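Cellulose 1,4-beta-cellobiosidase (Melanocarpus albomyces, PDB 2RFW) probably hydrolyses beta-1,4-glucosidic linkages in cellulose and cello-oligomers, releasing cellobiose, as a family 7 glycoside hydrolase. Local coordinates at residues 117-123 / 355-361. Residues are numbered along the deposited sequence.
Sequences YQMFNLM and LRVPMVL
Met119 reaches across to the facing strand, its unbranched thioether (chi1 and chi2 both m) bending along that backbone so that CE lies 3.2 Å from Met359 O and 3.6 Å from Val360 CG2. Residues 117-121 run extended, antiparallel to 357-361; Leu122, Leu355 and Arg356 leave the beta conformation. Nearest CA pairs are Met119-Val360 (5.1 Å), Asn121-Pro358 (4.9 Å) and Met123-Leu355 (5.2 Å). Phe120 and Met359 form a hydrogen-bonded pair, Phe120 N to Met359 O at 3.0 Å and Met359 N to Phe120 O at 3.1 Å. Pro358 has no amide hydrogen to offer; its CA makes a CA-H...O contact with Phe120 O at 3.2 Å. Met123 N donates a hydrogen bond to Leu355 O at 3.2 Å. On the face carrying Phe120 and Met359, the flat Phe120 ring puts CE1 3.6 Å from Leu361 CB and meets Phe421 edge-to-face, while branched Leu122 brings CD2 3.8 Å from Met359 SD and 3.9 Å from Leu355 CD2. Tyr117 sets CB 3.5 Å from Val360 CG2, its OH hydrogen-bonded to Thr169 O. Met123 CE packs 3.3 Å from Leu355 CB and over one face of the Arg356 guanidinium. This is antiparallel pairing of strands 101-120 and 359-365 in the concanavalin-like beta-sandwich of glycoside hydrolase family 7.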
loop_
_atom_site.group_PDB
_atom_site.type_symbol
_atom_site.label_atom_id
_atom_site.label_comp_id
_atom_site.label_asym_id
_atom_site.label_seq_id
_atom_site.Cartn_x
_atom_site.Cartn_y
_atom_site.Cartn_z
ATOM N N TYR A 117 5.268 15.391 2.188
ATOM C CA TYR A 117 5.326 14.089 2.827
ATOM C C TYR A 117 6.626 13.943 3.605
ATOM O O TYR A 117 7.641 14.482 3.154
ATOM C CB TYR A 117 5.267 12.960 1.794
ATOM C CG TYR A 117 4.008 12.959 0.956
ATOM C CD1 TYR A 117 2.790 12.594 1.525
ATOM C CD2 TYR A 117 4.031 13.318 -0.378
ATOM C CE1 TYR A 117 1.631 12.586 0.784
ATOM C CE2 TYR A 117 2.880 13.316 -1.143
ATOM C CZ TYR A 117 1.686 12.945 -0.547
ATOM O OH TYR A 117 0.526 12.939 -1.288
ATOM N N GLN A 118 6.550 13.229 4.719
ATOM C CA GLN A 118 7.785 12.815 5.378
ATOM C C GLN A 118 8.429 11.782 4.452
ATOM O O GLN A 118 7.749 10.948 3.853
ATOM C CB GLN A 118 7.542 12.265 6.770
ATOM C CG GLN A 118 8.676 11.458 7.370
ATOM C CD GLN A 118 9.658 12.267 8.190
ATOM O OE1 GLN A 118 9.295 13.049 9.072
ATOM N NE2 GLN A 118 10.944 12.081 7.901
ATOM N N MET A 119 9.742 11.858 4.313
ATOM C CA MET A 119 10.441 10.959 3.400
ATOM C C MET A 119 11.491 10.183 4.183
ATOM O O MET A 119 12.275 10.801 4.908
ATOM C CB MET A 119 11.067 11.745 2.252
ATOM C CG MET A 119 10.201 12.842 1.663
ATOM S SD MET A 119 8.988 12.238 0.478
ATOM C CE MET A 119 9.658 10.636 0.028
ATOM N N PHE A 120 11.480 8.866 4.039
ATOM C CA PHE A 120 12.327 7.944 4.775
ATOM C C PHE A 120 13.506 7.443 3.960
ATOM O O PHE A 120 13.338 7.083 2.795
ATOM C CB PHE A 120 11.505 6.736 5.221
ATOM C CG PHE A 120 10.492 7.142 6.286
ATOM C CD1 PHE A 120 9.351 7.844 5.942
ATOM C CD2 PHE A 120 10.732 6.803 7.602
ATOM C CE1 PHE A 120 8.442 8.205 6.920
ATOM C CE2 PHE A 120 9.822 7.168 8.576
ATOM C CZ PHE A 120 8.690 7.873 8.236
ATOM N N ASN A 121 14.678 7.423 4.599
ATOM C CA ASN A 121 15.837 6.807 3.954
ATOM C C ASN A 121 15.936 5.358 4.383
ATOM O O ASN A 121 16.175 5.066 5.554
ATOM C CB ASN A 121 17.114 7.586 4.279
ATOM C CG ASN A 121 17.173 8.851 3.428
ATOM O OD1 ASN A 121 18.061 8.950 2.583
ATOM N ND2 ASN A 121 16.257 9.775 3.636
ATOM N N LEU A 122 15.730 4.418 3.463
ATOM C CA LEU A 122 15.582 3.022 3.867
ATOM C C LEU A 122 16.848 2.248 4.186
ATOM O O LEU A 122 16.943 1.546 5.195
ATOM C CB LEU A 122 14.886 2.248 2.725
ATOM C CG LEU A 122 13.361 2.251 2.861
ATOM C CD1 LEU A 122 12.880 3.692 2.882
ATOM C CD2 LEU A 122 12.742 1.429 1.750
ATOM N N MET A 123 17.825 2.328 3.289
ATOM C CA MET A 123 19.017 1.479 3.385
ATOM C C MET A 123 19.848 1.891 4.600
ATOM O O MET A 123 20.139 3.080 4.779
ATOM C CB MET A 123 19.786 1.554 2.068
ATOM C CG MET A 123 21.169 0.969 2.016
ATOM S SD MET A 123 21.338 -0.748 1.552
ATOM C CE MET A 123 20.272 -0.956 0.127
ATOM N N LEU A 355 16.118 0.749 -2.521
ATOM C CA LEU A 355 16.359 0.995 -1.101
ATOM C C LEU A 355 17.119 2.309 -0.914
ATOM O O LEU A 355 17.154 2.901 0.168
ATOM C CB LEU A 355 17.126 -0.179 -0.494
ATOM C CG LEU A 355 16.381 -1.501 -0.334
ATOM C CD1 LEU A 355 17.281 -2.635 0.150
ATOM C CD2 LEU A 355 15.197 -1.313 0.619
ATOM N N ARG A 356 17.745 2.798 -1.979
ATOM C CA ARG A 356 18.496 4.052 -1.886
ATOM C C ARG A 356 17.678 5.193 -2.488
ATOM O O ARG A 356 18.193 6.208 -2.949
ATOM C CB ARG A 356 19.858 3.872 -2.551
ATOM C CG ARG A 356 20.737 2.858 -1.810
ATOM C CD ARG A 356 21.659 2.127 -2.790
ATOM N NE ARG A 356 22.641 1.323 -2.086
ATOM C CZ ARG A 356 23.370 0.342 -2.588
ATOM N NH1 ARG A 356 23.251 -0.002 -3.865
ATOM N NH2 ARG A 356 24.231 -0.304 -1.814
ATOM N N VAL A 357 16.369 4.990 -2.462
ATOM C CA VAL A 357 15.329 5.881 -2.900
ATOM C C VAL A 357 14.420 6.283 -1.739
ATOM O O VAL A 357 13.583 5.472 -1.335
ATOM C CB VAL A 357 14.420 5.244 -3.981
ATOM C CG1 VAL A 357 13.577 6.322 -4.650
ATOM C CG2 VAL A 357 15.274 4.505 -4.997
ATOM N N PRO A 358 14.598 7.494 -1.229
ATOM C CA PRO A 358 13.690 8.050 -0.225
ATOM C C PRO A 358 12.229 7.803 -0.595
ATOM O O PRO A 358 11.789 8.224 -1.669
ATOM C CB PRO A 358 13.996 9.552 -0.283
ATOM C CG PRO A 358 15.434 9.620 -0.686
ATOM C CD PRO A 358 15.688 8.431 -1.565
ATOM N N MET A 359 11.487 7.124 0.265
ATOM C CA MET A 359 10.092 6.808 -0.064
ATOM C C MET A 359 9.131 7.496 0.892
ATOM O O MET A 359 9.540 8.046 1.922
ATOM C CB MET A 359 9.922 5.281 -0.071
ATOM C CG MET A 359 10.590 4.573 -1.241
ATOM S SD MET A 359 10.595 2.775 -1.066
ATOM C CE MET A 359 12.115 2.343 -1.902
ATOM N N VAL A 360 7.837 7.498 0.579
ATOM C CA VAL A 360 6.799 8.004 1.481
ATOM C C VAL A 360 6.251 6.820 2.279
ATOM O O VAL A 360 6.195 5.722 1.726
ATOM C CB VAL A 360 5.629 8.681 0.755
ATOM C CG1 VAL A 360 4.443 8.947 1.681
ATOM C CG2 VAL A 360 6.078 9.991 0.119
ATOM N N LEU A 361 5.866 7.060 3.522
ATOM C CA LEU A 361 5.220 6.061 4.358
ATOM C C LEU A 361 3.704 6.117 4.143
ATOM O O LEU A 361 3.119 7.207 4.093
ATOM C CB LEU A 361 5.557 6.262 5.835
ATOM C CG LEU A 361 5.172 5.096 6.753
ATOM C CD1 LEU A 361 5.190 3.798 5.959
ATOM C CD2 LEU A 361 6.101 5.005 7.953
#